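PDB 3LOV: protoporphyrinogen oxidase from Exiguobacterium sibiricum, which probably catalyses the FAD-dependent, oxygen-driven oxidation of coproporphyrinogen III to coproporphyrin III in heme b biosynthesis. Local coordinates for residues 330-340 with 383-391; 339-347 with 359-367. One frame throughout, in Å; residues are numbered along the deposited sequence.

Contact 1 of 2, residues 330-340 with 383-391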
ATOM      1  N   PHE A 330       1.027   5.923 -16.099  1.00 25.39           N
ATOM      2  CA  PHE A 330       0.719   4.627 -16.706  1.00 26.25           C
ATOM      3  C   PHE A 330       1.153   3.448 -15.829  1.00 25.05           C
ATOM      4  O   PHE A 330       2.094   3.586 -15.039  1.00 27.27           O
ATOM      5  CB  PHE A 330       1.335   4.516 -18.120  1.00 25.12           C
ATOM      6  CG  PHE A 330       2.851   4.589 -18.161  1.00 27.06           C
ATOM      7  CD1 PHE A 330       3.627   3.445 -17.984  1.00 21.06           C
ATOM      8  CD2 PHE A 330       3.507   5.797 -18.431  1.00 25.62           C
ATOM      9  CE1 PHE A 330       5.005   3.509 -18.010  1.00 17.94           C
ATOM     10  CE2 PHE A 330       4.900   5.863 -18.475  1.00 31.26           C
ATOM     11  CZ  PHE A 330       5.647   4.712 -18.275  1.00 30.75           C
ATOM     12  N   VAL A 331       0.450   2.318 -15.977  1.00 23.19           N
ATOM     13  CA  VAL A 331       0.841   1.017 -15.407  1.00 25.09           C
ATOM     14  C   VAL A 331       1.355   0.100 -16.544  1.00 24.78           C
ATOM     15  O   VAL A 331       0.937   0.251 -17.701  1.00 23.98           O
ATOM     16  CB  VAL A 331      -0.343   0.376 -14.662  1.00 26.37           C
ATOM     17  CG1 VAL A 331      -0.698   1.184 -13.416  1.00 27.89           C
ATOM     18  CG2 VAL A 331      -1.571   0.276 -15.578  1.00 27.03           C
ATOM     19  N   VAL A 332       2.298  -0.798 -16.241  1.00 22.39           N
ATOM     20  CA  VAL A 332       2.922  -1.644 -17.255  1.00 20.97           C
ATOM     21  C   VAL A 332       2.489  -3.110 -17.138  1.00 21.67           C
ATOM     22  O   VAL A 332       2.527  -3.728 -16.059  1.00 17.89           O
ATOM     23  CB  VAL A 332       4.465  -1.580 -17.177  1.00 23.42           C
ATOM     24  CG1 VAL A 332       5.154  -2.382 -18.353  1.00 19.64           C
ATOM     25  CG2 VAL A 332       4.914  -0.122 -17.136  1.00 21.61           C
ATOM     26  N   ASN A 333       2.111  -3.688 -18.273  1.00 22.03           N
ATOM     27  CA  ASN A 333       1.846  -5.119 -18.318  1.00 22.54           C
ATOM     28  C   ASN A 333       3.172  -5.855 -18.046  1.00 22.86           C
ATOM     29  O   ASN A 333       4.209  -5.527 -18.627  1.00 22.35           O
ATOM     30  CB  ASN A 333       1.249  -5.522 -19.653  1.00 19.74           C
ATOM     31  CG  ASN A 333       0.843  -6.988 -19.693  1.00 25.15           C
ATOM     32  OD1 ASN A 333       1.598  -7.877 -19.272  1.00 19.87           O
ATOM     33  ND2 ASN A 333      -0.353  -7.250 -20.198  1.00 27.71           N
ATOM     34  N   ARG A 334       3.119  -6.804 -17.124  1.00 22.77           N
ATOM     35  CA  ARG A 334       4.300  -7.547 -16.669  1.00 20.93           C
ATOM     36  C   ARG A 334       4.975  -8.331 -17.811  1.00 22.32           C
ATOM     37  O   ARG A 334       6.177  -8.658 -17.729  1.00 19.07           O
ATOM     38  CB  ARG A 334       3.873  -8.526 -15.584  1.00 20.43           C
ATOM     39  CG  ARG A 334       3.030  -9.691 -16.111  1.00 18.55           C
ATOM     40  CD  ARG A 334       2.168 -10.346 -14.995  1.00 22.96           C
ATOM     41  NE  ARG A 334       2.995 -10.788 -13.888  1.00 21.18           N
ATOM     42  CZ  ARG A 334       2.526 -11.316 -12.755  1.00 27.66           C
ATOM     43  NH1 ARG A 334       1.228 -11.463 -12.543  1.00 25.17           N
ATOM     44  NH2 ARG A 334       3.370 -11.698 -11.815  1.00 29.12           N
ATOM     45  N   ARG A 335       4.214  -8.637 -18.868  1.00 22.51           N
ATOM     46  CA  ARG A 335       4.769  -9.309 -20.041  1.00 25.91           C
ATOM     47  C   ARG A 335       5.651  -8.430 -20.927  1.00 28.11           C
ATOM     48  O   ARG A 335       6.372  -8.968 -21.757  1.00 27.46           O
ATOM     49  CB  ARG A 335       3.650  -9.938 -20.901  1.00 27.66           C
ATOM     50  CG  ARG A 335       2.883 -10.993 -20.165  1.00 25.17           C
ATOM     51  CD  ARG A 335       1.534 -11.303 -20.844  1.00 20.88           C
ATOM     52  NE  ARG A 335       0.778 -12.158 -19.943  1.00 18.28           N
ATOM     53  CZ  ARG A 335       0.198 -11.747 -18.816  1.00 19.75           C
ATOM     54  NH1 ARG A 335       0.284 -10.461 -18.444  1.00 19.36           N
ATOM     55  NH2 ARG A 335      -0.460 -12.618 -18.051  1.00 20.80           N
ATOM     56  N   ALA A 336       5.611  -7.107 -20.758  1.00 25.95           N
ATOM     57  CA  ALA A 336       6.246  -6.191 -21.728  1.00 24.85           C
ATOM     58  C   ALA A 336       7.725  -6.059 -21.410  1.00 22.84           C
ATOM     59  O   ALA A 336       8.104  -6.268 -20.279  1.00 24.60           O
ATOM     60  CB  ALA A 336       5.556  -4.785 -21.716  1.00 20.26           C
ATOM     61  N   PRO A 337       8.565  -5.660 -22.386  1.00 25.11           N
ATOM     62  CA  PRO A 337      10.021  -5.629 -22.113  1.00 26.59           C
ATOM     63  C   PRO A 337      10.525  -4.365 -21.396  1.00 27.58           C
ATOM     64  O   PRO A 337      11.218  -3.540 -22.002  1.00 28.17           O
ATOM     65  CB  PRO A 337      10.620  -5.786 -23.521  1.00 29.96           C
ATOM     66  CG  PRO A 337       9.604  -5.139 -24.415  1.00 23.89           C
ATOM     67  CD  PRO A 337       8.278  -5.488 -23.823  1.00 26.11           C
ATOM     68  N   TYR A 338      10.166  -4.217 -20.111  1.00 25.88           N
ATOM     69  CA  TYR A 338      10.518  -3.036 -19.318  1.00 25.57           C
ATOM     70  C   TYR A 338      10.858  -3.433 -17.900  1.00 25.13           C
ATOM     71  O   TYR A 338      10.351  -4.411 -17.396  1.00 26.66           O
ATOM     72  CB  TYR A 338       9.358  -2.026 -19.278  1.00 26.48           C
ATOM     73  CG  TYR A 338       8.938  -1.551 -20.628  1.00 23.28           C
ATOM     74  CD1 TYR A 338       9.646  -0.536 -21.264  1.00 27.57           C
ATOM     75  CD2 TYR A 338       7.870  -2.115 -21.280  1.00 23.70           C
ATOM     76  CE1 TYR A 338       9.294  -0.084 -22.514  1.00 29.71           C
ATOM     77  CE2 TYR A 338       7.506  -1.679 -22.547  1.00 29.55           C
ATOM     78  CZ  TYR A 338       8.226  -0.653 -23.156  1.00 29.47           C
ATOM     79  OH  TYR A 338       7.893  -0.195 -24.416  1.00 29.89           O
ATOM     80  N   SER A 339      11.728  -2.662 -17.277  1.00 26.74           N
ATOM     81  CA  SER A 339      12.017  -2.788 -15.867  1.00 26.62           C
ATOM     82  C   SER A 339      10.975  -2.096 -14.999  1.00 27.52           C
ATOM     83  O   SER A 339      10.660  -2.594 -13.925  1.00 30.55           O
ATOM     84  CB  SER A 339      13.396  -2.194 -15.586  1.00 29.36           C
ATOM     85  OG  SER A 339      14.395  -2.876 -16.334  1.00 30.41           O
ATOM     86  N   ILE A 340      10.414  -0.972 -15.446  1.00 25.84           N
ATOM     87  CA  ILE A 340       9.430  -0.267 -14.637  1.00 26.33           C
ATOM     88  C   ILE A 340       8.025  -0.892 -14.662  1.00 27.20           C
ATOM     89  O   ILE A 340       7.545  -1.332 -15.707  1.00 26.45           O
ATOM     90  CB  ILE A 340       9.363   1.246 -14.952  1.00 28.27           C
ATOM     91  CG1 ILE A 340       8.791   1.556 -16.338  1.00 28.18           C
ATOM     92  CG2 ILE A 340      10.728   1.857 -14.843  1.00 30.34           C
ATOM     93  CD1 ILE A 340       8.839   3.102 -16.669  1.00 26.10           C
ATOM     94  N   ALA A 383      18.444   1.551 -16.061  1.00 31.31           N
ATOM     95  CA  ALA A 383      17.298   0.760 -16.488  1.00 29.68           C
ATOM     96  C   ALA A 383      16.035   1.627 -16.593  1.00 29.89           C
ATOM     97  O   ALA A 383      15.315   1.562 -17.587  1.00 27.66           O
ATOM     98  CB  ALA A 383      17.063  -0.394 -15.517  1.00 28.66           C
ATOM     99  N   VAL A 384      15.775   2.430 -15.565  1.00 29.18           N
ATOM    100  CA  VAL A 384      14.601   3.315 -15.571  1.00 27.65           C
ATOM    101  C   VAL A 384      14.698   4.312 -16.746  1.00 29.78           C
ATOM    102  O   VAL A 384      13.707   4.550 -17.458  1.00 30.52           O
ATOM    103  CB  VAL A 384      14.403   4.055 -14.197  1.00 25.02           C
ATOM    104  CG1 VAL A 384      13.350   5.202 -14.312  1.00 27.16           C
ATOM    105  CG2 VAL A 384      13.950   3.099 -13.127  1.00 17.17           C
ATOM    106  N   LEU A 385      15.880   4.884 -16.950  1.00 31.35           N
ATOM    107  CA  LEU A 385      16.069   5.866 -18.035  1.00 34.12           C
ATOM    108  C   LEU A 385      15.845   5.258 -19.407  1.00 35.07           C
ATOM    109  O   LEU A 385      15.127   5.836 -20.229  1.00 36.77           O
ATOM    110  CB  LEU A 385      17.444   6.530 -17.985  1.00 34.06           C
ATOM    111  CG  LEU A 385      17.333   7.881 -17.294  1.00 41.01           C
ATOM    112  CD1 LEU A 385      18.632   8.308 -16.563  1.00 43.49           C
ATOM    113  CD2 LEU A 385      16.822   8.922 -18.284  1.00 44.30           C
ATOM    114  N   GLN A 386      16.445   4.100 -19.652  1.00 35.73           N
ATOM    115  CA  GLN A 386      16.227   3.407 -20.915  1.00 38.41           C
ATOM    116  C   GLN A 386      14.742   3.147 -21.181  1.00 35.79           C
ATOM    117  O   GLN A 386      14.270   3.268 -22.315  1.00 35.11           O
ATOM    118  CB  GLN A 386      16.931   2.064 -20.915  1.00 38.85           C
ATOM    119  CG  GLN A 386      18.430   2.162 -20.851  1.00 51.26           C
ATOM    120  CD  GLN A 386      19.103   0.820 -21.085  1.00 56.96           C
ATOM    121  OE1 GLN A 386      18.484  -0.117 -21.619  1.00 52.48           O
ATOM    122  NE2 GLN A 386      20.382   0.726 -20.706  1.00 55.43           N
ATOM    123  N   ASP A 387      14.022   2.713 -20.152  1.00 32.55           N
ATOM    124  CA  ASP A 387      12.607   2.415 -20.326  1.00 31.08           C
ATOM    125  C   ASP A 387      11.924   3.680 -20.763  1.00 30.21           C
ATOM    126  O   ASP A 387      11.236   3.688 -21.771  1.00 32.03           O
ATOM    127  CB  ASP A 387      11.965   1.879 -19.033  1.00 31.76           C
ATOM    128  CG  ASP A 387      12.291   0.413 -18.763  1.00 34.81           C
ATOM    129  OD1 ASP A 387      12.881  -0.232 -19.639  1.00 33.98           O
ATOM    130  OD2 ASP A 387      11.946  -0.111 -17.670  1.00 31.41           O
ATOM    131  N   LEU A 388      12.129   4.761 -20.027  1.00 30.62           N
ATOM    132  CA  LEU A 388      11.387   5.981 -20.298  1.00 34.77           C
ATOM    133  C   LEU A 388      11.747   6.576 -21.671  1.00 38.23           C
ATOM    134  O   LEU A 388      10.873   7.023 -22.421  1.00 38.94           O
ATOM    135  CB  LEU A 388      11.599   7.003 -19.187  1.00 33.69           C
ATOM    136  CG  LEU A 388      10.834   6.715 -17.884  1.00 41.32           C
ATOM    137  CD1 LEU A 388      11.222   7.715 -16.782  1.00 31.76           C
ATOM    138  CD2 LEU A 388       9.296   6.720 -18.122  1.00 41.82           C
ATOM    139  N   GLU A 389      13.022   6.558 -22.014  1.00 38.16           N
ATOM    140  CA  GLU A 389      13.433   7.096 -23.299  1.00 40.99           C
ATOM    141  C   GLU A 389      12.763   6.323 -24.435  1.00 40.94           C
ATOM    142  O   GLU A 389      12.439   6.877 -25.470  1.00 40.80           O
ATOM    143  CB  GLU A 389      14.965   7.070 -23.429  1.00 39.63           C
ATOM    144  CG  GLU A 389      15.658   8.041 -22.475  1.00 43.44           C
ATOM    145  CD  GLU A 389      17.120   8.279 -22.799  1.00 49.07           C
ATOM    146  OE1 GLU A 389      17.788   7.356 -23.330  1.00 47.74           O
ATOM    147  OE2 GLU A 389      17.592   9.402 -22.515  1.00 49.34           O
ATOM    148  N   LYS A 390      12.567   5.031 -24.243  1.00 41.35           N
ATOM    149  CA  LYS A 390      11.907   4.242 -25.253  1.00 42.00           C
ATOM    150  C   LYS A 390      10.422   4.583 -25.260  1.00 42.64           C
ATOM    151  O   LYS A 390       9.832   4.773 -26.320  1.00 42.20           O
ATOM    152  CB  LYS A 390      12.115   2.760 -24.998  1.00 42.56           C
ATOM    153  CG  LYS A 390      11.559   1.872 -26.095  1.00 47.66           C
ATOM    154  CD  LYS A 390      11.602   0.387 -25.710  1.00 50.48           C
ATOM    155  CE  LYS A 390      10.790  -0.457 -26.716  1.00 51.03           C
ATOM    156  NZ  LYS A 390      10.329  -1.767 -26.171  1.00 47.75           N
ATOM    157  N   ILE A 391       9.819   4.640 -24.079  1.00 42.66           N
ATOM    158  CA  ILE A 391       8.386   4.926 -23.948  1.00 41.89           C
ATOM    159  C   ILE A 391       8.086   6.327 -24.485  1.00 43.33           C
ATOM    160  O   ILE A 391       7.173   6.500 -25.292  1.00 43.79           O
ATOM    161  CB  ILE A 391       7.918   4.756 -22.467  1.00 41.88           C
ATOM    162  CG1 ILE A 391       8.068   3.298 -22.021  1.00 39.44           C
ATOM    163  CG2 ILE A 391       6.482   5.237 -22.246  1.00 35.53           C
ATOM    164  CD1 ILE A 391       8.304   3.163 -20.502  1.00 26.40           C
TER
HETATM  165  O   HOH W   1      12.318  -2.364 -24.131  1.00 41.75           O
HETATM  166  O   HOH W   2      14.596  -1.783 -18.645  1.00 36.22           O

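Contact 2 of 2, residues 339-347 with 359-367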
ATOM      1  N   SER A 339      11.728  -2.662 -17.277  1.00 26.74           N
ATOM      2  CA  SER A 339      12.017  -2.788 -15.867  1.00 26.62           C
ATOM      3  C   SER A 339      10.975  -2.096 -14.999  1.00 27.52           C
ATOM      4  O   SER A 339      10.660  -2.594 -13.925  1.00 30.55           O
ATOM      5  CB  SER A 339      13.396  -2.194 -15.586  1.00 29.36           C
ATOM      6  OG  SER A 339      14.395  -2.876 -16.334  1.00 30.41           O
ATOM      7  N   ILE A 340      10.414  -0.972 -15.446  1.00 25.84           N
ATOM      8  CA  ILE A 340       9.430  -0.267 -14.637  1.00 26.33           C
ATOM      9  C   ILE A 340       8.025  -0.892 -14.662  1.00 27.20           C
ATOM     10  O   ILE A 340       7.545  -1.332 -15.707  1.00 26.45           O
ATOM     11  CB  ILE A 340       9.363   1.246 -14.952  1.00 28.27           C
ATOM     12  CG1 ILE A 340       8.791   1.556 -16.338  1.00 28.18           C
ATOM     13  CG2 ILE A 340      10.728   1.857 -14.843  1.00 30.34           C
ATOM     14  CD1 ILE A 340       8.839   3.102 -16.669  1.00 26.10           C
ATOM     15  N   THR A 341       7.368  -0.926 -13.501  1.00 23.41           N
ATOM     16  CA  THR A 341       6.014  -1.458 -13.399  1.00 21.28           C
ATOM     17  C   THR A 341       4.949  -0.365 -13.508  1.00 23.08           C
ATOM     18  O   THR A 341       3.774  -0.659 -13.775  1.00 25.07           O
ATOM     19  CB  THR A 341       5.827  -2.148 -12.058  1.00 23.25           C
ATOM     20  OG1 THR A 341       5.778  -1.149 -11.043  1.00 23.32           O
ATOM     21  CG2 THR A 341       7.040  -3.146 -11.757  1.00 14.82           C
ATOM     22  N   ALA A 342       5.347   0.886 -13.275  1.00 22.52           N
ATOM     23  CA  ALA A 342       4.441   2.041 -13.359  1.00 23.17           C
ATOM     24  C   ALA A 342       5.279   3.293 -13.358  1.00 22.76           C
ATOM     25  O   ALA A 342       6.445   3.249 -12.980  1.00 25.42           O
ATOM     26  CB  ALA A 342       3.424   2.070 -12.176  1.00 21.22           C
ATOM     27  N   CYS A 343       4.708   4.391 -13.830  1.00 22.53           N
ATOM     28  CA  CYS A 343       5.334   5.711 -13.759  1.00 23.34           C
ATOM     29  C   CYS A 343       4.263   6.775 -13.601  1.00 27.98           C
ATOM     30  O   CYS A 343       3.190   6.666 -14.202  1.00 28.32           O
ATOM     31  CB  CYS A 343       6.125   6.039 -15.002  1.00 23.28           C
ATOM     32  SG  CYS A 343       7.059   7.606 -14.877  1.00 29.30           S
ATOM     33  N   THR A 344       4.554   7.791 -12.792  1.00 28.57           N
ATOM     34  CA  THR A 344       3.603   8.876 -12.568  1.00 30.18           C
ATOM     35  C   THR A 344       4.246  10.205 -12.924  1.00 27.72           C
ATOM     36  O   THR A 344       5.434  10.415 -12.646  1.00 23.93           O
ATOM     37  CB  THR A 344       3.192   8.955 -11.102  1.00 30.72           C
ATOM     38  OG1 THR A 344       2.637   7.705 -10.700  1.00 33.57           O
ATOM     39  CG2 THR A 344       2.191  10.081 -10.884  1.00 31.49           C
ATOM     40  N   ALA A 345       3.450  11.068 -13.561  1.00 26.61           N
ATOM     41  CA  ALA A 345       3.810  12.448 -13.792  1.00 27.05           C
ATOM     42  C   ALA A 345       3.363  13.186 -12.548  1.00 26.26           C
ATOM     43  O   ALA A 345       2.247  13.697 -12.489  1.00 23.16           O
ATOM     44  CB  ALA A 345       3.109  13.001 -15.049  1.00 26.50           C
ATOM     45  N   ILE A 346       4.233  13.171 -11.541  1.00 25.73           N
ATOM     46  CA  ILE A 346       3.970  13.749 -10.232  1.00 26.88           C
ATOM     47  C   ILE A 346       3.413  15.171 -10.327  1.00 28.18           C
ATOM     48  O   ILE A 346       2.469  15.541  -9.615  1.00 24.15           O
ATOM     49  CB  ILE A 346       5.287  13.845  -9.414  1.00 28.57           C
ATOM     50  CG1 ILE A 346       5.754  12.482  -8.882  1.00 34.29           C
ATOM     51  CG2 ILE A 346       5.127  14.829  -8.255  1.00 25.27           C
ATOM     52  CD1 ILE A 346       4.677  11.502  -8.524  1.00 30.80           C
ATOM     53  N   ASP A 347       4.020  15.987 -11.190  1.00 27.73           N
ATOM     54  CA  ASP A 347       3.581  17.388 -11.305  1.00 31.07           C
ATOM     55  C   ASP A 347       2.185  17.518 -11.930  1.00 31.45           C
ATOM     56  O   ASP A 347       1.524  18.523 -11.750  1.00 32.13           O
ATOM     57  CB  ASP A 347       4.596  18.205 -12.106  1.00 30.63           C
ATOM     58  CG  ASP A 347       4.754  17.686 -13.523  1.00 34.36           C
ATOM     59  OD1 ASP A 347       5.359  16.606 -13.698  1.00 34.04           O
ATOM     60  OD2 ASP A 347       4.252  18.350 -14.444  1.00 37.70           O
ATOM     61  N   VAL A 359       8.139  16.270 -13.337  1.00 30.60           N
ATOM     62  CA  VAL A 359       8.701  15.253 -12.457  1.00 28.72           C
ATOM     63  C   VAL A 359       8.043  13.916 -12.706  1.00 26.30           C
ATOM     64  O   VAL A 359       6.808  13.803 -12.622  1.00 22.96           O
ATOM     65  CB  VAL A 359       8.529  15.652 -11.008  1.00 27.81           C
ATOM     66  CG1 VAL A 359       9.183  14.611 -10.083  1.00 24.99           C
ATOM     67  CG2 VAL A 359       9.110  17.081 -10.787  1.00 27.93           C
ATOM     68  N   LEU A 360       8.879  12.918 -13.005  1.00 25.04           N
ATOM     69  CA  LEU A 360       8.422  11.554 -13.249  1.00 24.29           C
ATOM     70  C   LEU A 360       8.851  10.665 -12.061  1.00 24.46           C
ATOM     71  O   LEU A 360       9.981  10.741 -11.592  1.00 27.08           O
ATOM     72  CB  LEU A 360       8.945  11.011 -14.598  1.00 23.82           C
ATOM     73  CG  LEU A 360       8.562  11.729 -15.925  1.00 26.40           C
ATOM     74  CD1 LEU A 360       9.185  11.036 -17.156  1.00 21.42           C
ATOM     75  CD2 LEU A 360       7.045  11.815 -16.119  1.00 18.77           C
ATOM     76  N   ARG A 361       7.935   9.854 -11.547  1.00 22.14           N
ATOM     77  CA  ARG A 361       8.273   8.861 -10.491  1.00 22.91           C
ATOM     78  C   ARG A 361       7.967   7.461 -11.026  1.00 21.99           C
ATOM     79  O   ARG A 361       6.812   7.137 -11.258  1.00 23.84           O
ATOM     80  CB  ARG A 361       7.532   9.093  -9.150  1.00 20.42           C
ATOM     81  CG  ARG A 361       8.082   8.166  -8.008  1.00 22.87           C
ATOM     82  CD  ARG A 361       7.689   8.524  -6.573  1.00 18.31           C
ATOM     83  NE  ARG A 361       6.344   8.097  -6.235  1.00 23.82           N
ATOM     84  CZ  ARG A 361       5.936   7.696  -5.019  1.00 27.10           C
ATOM     85  NH1 ARG A 361       6.758   7.667  -3.969  1.00 23.97           N
ATOM     86  NH2 ARG A 361       4.688   7.310  -4.856  1.00 26.24           N
ATOM     87  N   ALA A 362       9.015   6.686 -11.291  1.00 21.97           N
ATOM     88  CA  ALA A 362       8.877   5.303 -11.743  1.00 22.88           C
ATOM     89  C   ALA A 362       8.995   4.343 -10.549  1.00 23.49           C
ATOM     90  O   ALA A 362       9.704   4.604  -9.592  1.00 23.46           O
ATOM     91  CB  ALA A 362       9.897   4.968 -12.839  1.00 18.77           C
ATOM     92  N   PHE A 363       8.239   3.251 -10.606  1.00 25.15           N
ATOM     93  CA  PHE A 363       8.330   2.166  -9.636  1.00 22.76           C
ATOM     94  C   PHE A 363       8.986   0.956 -10.300  1.00 23.66           C
ATOM     95  O   PHE A 363       8.762   0.688 -11.501  1.00 22.06           O
ATOM     96  CB  PHE A 363       6.940   1.765  -9.157  1.00 22.61           C
ATOM     97  CG  PHE A 363       6.257   2.820  -8.329  1.00 22.11           C
ATOM     98  CD1 PHE A 363       5.716   3.944  -8.919  1.00 31.04           C
ATOM     99  CD2 PHE A 363       6.122   2.662  -6.961  1.00 31.61           C
ATOM    100  CE1 PHE A 363       5.065   4.910  -8.152  1.00 36.54           C
ATOM    101  CE2 PHE A 363       5.465   3.643  -6.180  1.00 30.57           C
ATOM    102  CZ  PHE A 363       4.943   4.738  -6.772  1.00 29.44           C
ATOM    103  N   VAL A 364       9.796   0.238  -9.524  1.00 19.78           N
ATOM    104  CA  VAL A 364      10.485  -0.991  -9.976  1.00 20.79           C
ATOM    105  C   VAL A 364      10.325  -2.051  -8.888  1.00 21.92           C
ATOM    106  O   VAL A 364      10.518  -1.750  -7.706  1.00 23.71           O
ATOM    107  CB  VAL A 364      12.016  -0.760 -10.223  1.00 19.09           C
ATOM    108  CG1 VAL A 364      12.734  -2.107 -10.445  1.00 25.64           C
ATOM    109  CG2 VAL A 364      12.270   0.173 -11.435  1.00 17.54           C
ATOM    110  N   GLY A 365       9.976  -3.279  -9.281  1.00 20.87           N
ATOM    111  CA  GLY A 365       9.844  -4.383  -8.357  1.00 22.53           C
ATOM    112  C   GLY A 365       8.490  -5.060  -8.449  1.00 23.09           C
ATOM    113  O   GLY A 365       7.467  -4.393  -8.389  1.00 20.71           O
ATOM    114  N   ARG A 366       8.502  -6.383  -8.631  1.00 21.08           N
ATOM    115  CA  ARG A 366       7.288  -7.237  -8.609  1.00 21.72           C
ATOM    116  C   ARG A 366       7.547  -8.480  -7.786  1.00 19.83           C
ATOM    117  O   ARG A 366       8.711  -8.840  -7.568  1.00 19.54           O
ATOM    118  CB  ARG A 366       6.937  -7.718 -10.035  1.00 19.50           C
ATOM    119  CG  ARG A 366       6.755  -6.631 -11.070  1.00 19.37           C
ATOM    120  CD  ARG A 366       6.425  -7.288 -12.385  1.00 25.45           C
ATOM    121  NE  ARG A 366       6.199  -6.318 -13.436  1.00 25.59           N
ATOM    122  CZ  ARG A 366       5.038  -5.706 -13.656  1.00 26.62           C
ATOM    123  NH1 ARG A 366       3.990  -5.967 -12.903  1.00 23.96           N
ATOM    124  NH2 ARG A 366       4.944  -4.813 -14.623  1.00 24.08           N
ATOM    125  N   PRO A 367       6.483  -9.184  -7.381  1.00 20.27           N
ATOM    126  CA  PRO A 367       6.731 -10.418  -6.642  1.00 24.04           C
ATOM    127  C   PRO A 367       7.413 -11.472  -7.549  1.00 25.20           C
ATOM    128  O   PRO A 367       6.978 -11.730  -8.702  1.00 22.13           O
ATOM    129  CB  PRO A 367       5.329 -10.864  -6.221  1.00 22.52           C
ATOM    130  CG  PRO A 367       4.416 -10.163  -7.202  1.00 27.13           C
ATOM    131  CD  PRO A 367       5.047  -8.866  -7.449  1.00 22.95           C
TER
HETATM  132  O   HOH W   3       7.361  -4.080 -15.688  1.00 28.82           O
HETATM  133  O   HOH W   4       6.803  -1.903  -8.549  1.00 23.55           O
HETATM  134  O   HOH W   5       3.505   8.268  -7.718  1.00 20.91           O

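Contact 1 of 2, residues 330-340 with 383-391
Tyr338, Ser339 and Ile340, at the end of the loop that follows strand 329-332, run beside the helical residues 383-391, Tyr338 CA lying 5.9 Å from Asp387 CA. With CG beside its backbone N (chi1 -78°), Asp387 brings its carboxylate up to the loop backbone: OD2 accepts a hydrogen bond from Ile340 N (2.8 Å), met nearly along its C-O axis, and a more bent, weak one from Ser339 N. Its other oxygen, OD1, accepts a hydrogen bond from a water that is also hydrogen-bonded to Ser339 OG, and sits at the edge of the Tyr338 ring, whose plane is turned 79° from the carboxylate. Farther along this ring Ile391 approaches obliquely, its CG1 3.6 Å from Tyr338 CE1. Helix 377-392 thus packs on one face of the mixed sheet of this flavin amine oxidase fold, where its Val384 and Leu388 also touch strands 307-318 and 357-364. Ile340 reaches into the apolar part with two branches, CG2 against Val384 CG2 and CD1 3.9 Å from both Leu388 CD2 and Ile391 CD1. Phe330 meets Ile391 from the opposite direction, Phe330 CZ lying 3.8 Å from Ile391 CD1, while Leu388 CD2 lies at the ring edge. At the solvent side the extended Lys390 chain carries NZ to a weak hydrogen bond with Tyr338 OH and to a water that donates to Pro337 O.

Contact 2 of 2, residues 339-347 with 359-367
Thr341 N donates to Phe363 O (2.9 Å) near the end of an antiparallel pairing in which strand 342-345 runs at 163° to strand 359-364. Phe363 N returns a nearly straight bond to Ala342 O. Thr344 N donates to Arg361 O and Arg361 N to Thr344 O, both at 2.8 Å, the second lying in the carbonyl plane of Thr344. Between these pairs Cys343 faces Ala362, and its SG packs 3.9 Å from Leu360 CB on the face that also carries Ala345. The other face holds Ala342, Thr344, Arg361 and Phe363. Here Arg361 leaves the strand with CB against Ile346 CG1 and CD1, each at 3.8 Å. CG continues anti to the backbone N (chi1 -171°), and a bend at chi3 (79°) turns the head of the chain. NE gives a hydrogen bond to a water also bonded to Thr344 OG1, NH1 reaches Gly58 O, and Phe363 CE2 sits over the border of one guanidinium face. Where the strand ends, Thr341 CG2 lies over a face of the Arg366 guanidinium; Arg366 NH2 bonds Val332 O and a water that bridges to Ile340 O. A second water joins Thr341 OG1 to Gly365 O. At the far end Asp347 OD1 accepts a hydrogen bond from Val359 N (2.8 Å), which comes from above the carboxylate plane, so a side chain continues the pairing where the strand gives way to helix 346-349. The Phe363 side chain comes within about 5 Å of the bound FAD, and Arg361 touches Asp60, an FAD-binding residue. Tied also to Gly58 O, the arginine may help to position this FAD-binding loop, its charge probably balanced in part by Asp60.

How the contacts relate
The centres of the two contacts are about 9 Å apart, and both reach the same mixed sheet, in which strand 340-345 lies between strands 329-332 and 357-364. Along the chain the order is strand 329-332, strand 340-345, strand 357-364 and helix 377-392; contact 2 starts in the last two residues of 330-340, Ser339 and Ile340, which both contacts share, and ends before 383-391. Direct links join them as well: Val332 N lies 2.9 Å from Thr341 O and Phe330 N 3.0 Å from Cys343 O, both probable hydrogen bonds. The sheet therefore separates two surroundings, with helix 377-392 packed on one face and Arg361 and Phe363 directed toward the FAD region from the other.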